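Local coordinates for MIP07328p (Drosophila melanogaster, PDB 6FKK), which probably acts as a chemorepellent axon guidance cue that binds semaphorin receptors, this chain holding its extracellular sema domain and plexin repeat, at residues Ile201-Tyr206 with Ser281-Tyr286; Gln394-Ser397 with Ala401-Asp404. One frame throughout, in Å; residues are numbered along the deposited sequence.

Contact 1. Residues Ile201-Tyr206 with Ser281-Tyr286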
# COMPACT_ATOMS: atom_id res chain seq x y z
N ILE A 201 1.74 6.50 5.31
CA ILE A 201 0.79 6.30 6.40
C ILE A 201 1.16 7.24 7.55
O ILE A 201 2.33 7.34 7.92
CB ILE A 201 0.78 4.85 6.90
CG1 ILE A 201 0.66 3.86 5.74
CG2 ILE A 201 -0.37 4.65 7.87
CD1 ILE A 201 -0.71 3.83 5.09
N GLU A 202 0.15 7.91 8.10
CA GLU A 202 0.32 8.72 9.30
C GLU A 202 0.13 7.85 10.54
O GLU A 202 -0.78 7.01 10.58
CB GLU A 202 -0.68 9.88 9.31
CG GLU A 202 -0.67 10.72 10.58
CD GLU A 202 -1.91 11.58 10.72
OE1 GLU A 202 -2.82 11.47 9.86
OE2 GLU A 202 -1.99 12.37 11.69
N ARG A 203 0.98 8.04 11.54
CA ARG A 203 0.91 7.22 12.75
C ARG A 203 1.67 7.89 13.88
O ARG A 203 2.88 8.14 13.75
CB ARG A 203 1.47 5.82 12.48
CG ARG A 203 1.48 4.90 13.69
CD ARG A 203 0.10 4.36 13.99
NE ARG A 203 0.14 3.34 15.03
CZ ARG A 203 -0.87 2.52 15.31
NH1 ARG A 203 -2.00 2.60 14.62
NH2 ARG A 203 -0.75 1.61 16.27
N ASN A 204 0.97 8.17 14.98
CA ASN A 204 1.58 8.52 16.27
C ASN A 204 2.55 9.69 16.15
O ASN A 204 3.68 9.65 16.66
CB ASN A 204 2.27 7.30 16.89
CG ASN A 204 1.29 6.23 17.33
OD1 ASN A 204 0.14 6.52 17.64
ND2 ASN A 204 1.75 4.99 17.37
N GLY A 205 2.11 10.75 15.49
CA GLY A 205 2.94 11.92 15.33
C GLY A 205 4.01 11.81 14.26
O GLY A 205 4.74 12.78 14.04
N TYR A 206 4.12 10.66 13.60
CA TYR A 206 5.03 10.47 12.48
C TYR A 206 4.24 10.36 11.19
O TYR A 206 3.02 10.17 11.18
CB TYR A 206 5.89 9.21 12.67
CG TYR A 206 6.71 9.17 13.94
CD1 TYR A 206 7.92 9.84 14.03
CD2 TYR A 206 6.27 8.44 15.04
CE1 TYR A 206 8.67 9.80 15.19
CE2 TYR A 206 7.02 8.39 16.20
CZ TYR A 206 8.22 9.07 16.27
OH TYR A 206 8.97 9.03 17.42
N SER A 281 -4.94 -6.50 19.49
CA SER A 281 -4.11 -5.48 20.11
C SER A 281 -2.95 -5.05 19.23
O SER A 281 -2.14 -4.22 19.66
CB SER A 281 -3.57 -5.98 21.45
OG SER A 281 -2.73 -7.11 21.27
N LYS A 282 -2.85 -5.57 18.01
CA LYS A 282 -1.71 -5.34 17.14
C LYS A 282 -2.13 -4.54 15.92
O LYS A 282 -3.17 -4.81 15.31
CB LYS A 282 -1.08 -6.66 16.72
CG LYS A 282 -0.75 -7.58 17.88
CD LYS A 282 -0.04 -8.84 17.43
CE LYS A 282 0.27 -9.74 18.61
NZ LYS A 282 1.03 -9.02 19.66
N SER A 283 -1.31 -3.55 15.56
CA SER A 283 -1.51 -2.74 14.37
C SER A 283 -0.60 -3.28 13.27
O SER A 283 0.62 -3.31 13.44
CB SER A 283 -1.22 -1.27 14.65
OG SER A 283 -1.93 -0.81 15.78
N LEU A 284 -1.19 -3.68 12.15
CA LEU A 284 -0.47 -4.38 11.09
C LEU A 284 -0.51 -3.60 9.79
O LEU A 284 -1.46 -2.84 9.53
CB LEU A 284 -1.06 -5.78 10.86
CG LEU A 284 -0.38 -6.96 11.55
CD1 LEU A 284 -0.15 -6.69 13.04
CD2 LEU A 284 -1.22 -8.22 11.36
N ILE A 285 0.52 -3.79 8.98
CA ILE A 285 0.59 -3.27 7.62
C ILE A 285 0.95 -4.43 6.71
O ILE A 285 2.03 -5.02 6.85
CB ILE A 285 1.60 -2.12 7.47
CG1 ILE A 285 1.12 -0.87 8.21
CG2 ILE A 285 1.83 -1.81 6.00
CD1 ILE A 285 2.03 0.33 8.02
N TYR A 286 0.05 -4.78 5.79
CA TYR A 286 0.30 -5.84 4.83
C TYR A 286 0.89 -5.26 3.56
O TYR A 286 0.43 -4.23 3.05
CB TYR A 286 -0.99 -6.60 4.52
CG TYR A 286 -1.58 -7.34 5.69
CD1 TYR A 286 -2.36 -6.69 6.64
CD2 TYR A 286 -1.37 -8.70 5.86
CE1 TYR A 286 -2.91 -7.36 7.71
CE2 TYR A 286 -1.91 -9.39 6.93
CZ TYR A 286 -2.68 -8.71 7.85
OH TYR A 286 -3.22 -9.39 8.92
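Ile201 and Arg203 face Ile285 and Ser283 across a wide gap between backbones that run in opposite senses, with CA of Ile201 9.6 Å from CA of Ile285 and CA of Arg203 10.4 Å from CA of Ser283, so that side chains alone bridge the two strands. One link is polar. NH2 of Arg203 donates to OG of Ser283 over 2.7 Å, a bent bond in which the hydroxyl is tilted 33° from the guanidinium plane. The arginine chain leaves its backbone with CG opposite N (chi1 178°) and then kinks at chi2, which carries the guanidinium out across the gap. Ser283 meets it with its hydroxyl lying beside its own backbone N. Glu278 backs this pair through a weak hydrogen bond to the serine hydroxyl and a long, weak ion pair with NH1 of Arg203. With a leucine in place of Arg203, the Ser283 hydroxyl would probably lose its donor from the facing strand, and Glu278 its distant positive partner. The other is apolar and loose: CG1 of Ile201 approaches CD1 of Ile285 to 4.4 Å. Past Arg203 the chain reverses in a type I' turn, with Arg203 N bonded to Tyr206 O and Tyr206 N to Arg203 O, leading directly into strand 206-214. Strand 265-279 lines the same interface, where Ile276 touches all four contacting side chains, and Val306 of helix 306-312 packs on both Arg203 and Ser283. Strand 196-203 thus packs by its side chains on strands 265-279 and 282-290, the latter bonded in turn to strand 298-305, an arrangement consistent with two neighbouring blades of the sema beta-propeller packed face to face.

Contact 2. Residues Gln394-Ser397 with Ala401-Asp404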
# COMPACT_ATOMS: atom_id res chain seq x y z
N GLN A 394 -10.31 -9.23 10.94
CA GLN A 394 -11.02 -9.77 12.10
C GLN A 394 -12.40 -10.33 11.73
O GLN A 394 -13.42 -9.98 12.33
CB GLN A 394 -11.14 -8.72 13.21
CG GLN A 394 -9.79 -8.28 13.78
CD GLN A 394 -9.01 -9.44 14.38
OE1 GLN A 394 -9.27 -9.86 15.51
NE2 GLN A 394 -8.04 -9.95 13.63
N VAL A 395 -12.41 -11.20 10.72
CA VAL A 395 -13.63 -11.93 10.38
C VAL A 395 -13.81 -13.05 11.38
O VAL A 395 -12.92 -13.90 11.55
CB VAL A 395 -13.55 -12.47 8.94
CG1 VAL A 395 -14.79 -13.28 8.62
CG2 VAL A 395 -13.39 -11.32 7.96
N LYS A 396 -14.96 -13.07 12.06
CA LYS A 396 -15.22 -14.07 13.09
C LYS A 396 -15.68 -15.37 12.44
O LYS A 396 -16.68 -15.39 11.72
CB LYS A 396 -16.28 -13.56 14.07
CG LYS A 396 -16.43 -14.42 15.32
CD LYS A 396 -17.55 -13.91 16.21
CE LYS A 396 -17.72 -14.77 17.45
NZ LYS A 396 -16.51 -14.72 18.32
N SER A 397 -14.94 -16.45 12.69
CA SER A 397 -15.27 -17.75 12.14
C SER A 397 -16.41 -18.38 12.94
O SER A 397 -16.77 -17.93 14.04
CB SER A 397 -14.04 -18.65 12.13
OG SER A 397 -13.51 -18.83 13.43
N ALA A 401 -12.99 -17.87 16.48
CA ALA A 401 -11.72 -17.19 16.29
C ALA A 401 -11.82 -16.15 15.19
O ALA A 401 -12.69 -16.22 14.31
CB ALA A 401 -10.61 -18.20 15.96
N TYR A 402 -10.92 -15.17 15.23
CA TYR A 402 -10.93 -14.05 14.29
C TYR A 402 -9.74 -14.18 13.34
O TYR A 402 -8.60 -14.36 13.78
CB TYR A 402 -10.89 -12.72 15.04
CG TYR A 402 -12.11 -12.49 15.90
CD1 TYR A 402 -12.18 -13.00 17.19
CD2 TYR A 402 -13.20 -11.78 15.41
CE1 TYR A 402 -13.30 -12.80 17.98
CE2 TYR A 402 -14.32 -11.58 16.19
CZ TYR A 402 -14.37 -12.09 17.47
OH TYR A 402 -15.49 -11.89 18.25
N TYR A 403 -10.02 -14.08 12.04
CA TYR A 403 -9.00 -14.20 11.01
C TYR A 403 -9.08 -13.00 10.08
O TYR A 403 -10.17 -12.52 9.76
CB TYR A 403 -9.17 -15.48 10.19
CG TYR A 403 -9.16 -16.75 11.01
CD1 TYR A 403 -7.98 -17.42 11.28
CD2 TYR A 403 -10.34 -17.28 11.52
CE1 TYR A 403 -7.96 -18.59 12.02
CE2 TYR A 403 -10.34 -18.45 12.26
CZ TYR A 403 -9.15 -19.09 12.51
OH TYR A 403 -9.15 -20.25 13.26
N ASP A 404 -7.92 -12.52 9.65
CA ASP A 404 -7.85 -11.49 8.61
C ASP A 404 -7.93 -12.17 7.25
O ASP A 404 -7.06 -12.97 6.89
CB ASP A 404 -6.57 -10.68 8.73
CG ASP A 404 -6.55 -9.80 9.96
OD1 ASP A 404 -7.60 -9.69 10.63
OD2 ASP A 404 -5.49 -9.21 10.26
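Val395 and Tyr403 form an antiparallel hydrogen-bonded pair, Val395 N giving to Tyr403 O at 2.8 Å and Tyr403 N to Val395 O at 2.9 Å. The next pair, Lys396 with Tyr402, is non-hydrogen-bonded and held by its side chains on the other face of the sheet. Lys396 lays its aliphatic part over the Tyr402 ring in a CH-pi contact, CG standing 4.1 Å from the ring centroid. The turn at the last torsion (chi4 64°) then brings NZ to donate to Tyr402 OH at 3.0 Å; Gly400 O takes a second bond from this ammonium. Toward the turn, Ala401 O is gripped twice by Ser397: its N comes nearly straight along the carbonyl direction at 2.8 Å, its OG from a more lateral position at 2.9 Å. CB of Ser397 also lies at the edge of the Tyr403 ring. At the opposite end, OD1 of Asp404 accepts both the backbone N of Gln394 and its NE2, the latter from above the carboxylate plane at 3.0 Å. The amide and carboxylate planes are almost perpendicular, 84° apart. OD2 of Asp404 is hydrogen-bonded to OG of Ser279, fixing the carboxylate between this strand pair and the preceding sheet. Farther out, Ile494 and Leu523, from the plexin repeat (PSI) region, touch this end of the hairpin, the first at Val395 and the second at Ser397 and Tyr403. The whole is the tip of a beta hairpin, strands 386-396 and 402-410, within a four-stranded antiparallel sheet of the kind that makes up a propeller blade.

Overall arrangement
Read from the N terminus, contact 1 closes first: 74 residues, nearly half of them strand, separate 201-206 from 281-286, and they carry the chain through the rest of one sheet portion and into the next. Contact 2 follows in series, neither nesting in nor crossing the first, and closes only a three-residue turn between adjacent strands. Their centres lie about 20 Å apart, yet the two are joined directly, since OH of Tyr286 stands 2.6 Å from OD2 of Asp404 in a probable hydrogen bond. Strand 282-290 thus connects with both strand 196-203 and the 386-396/402-410 hairpin, linking three successive parts of the sema propeller.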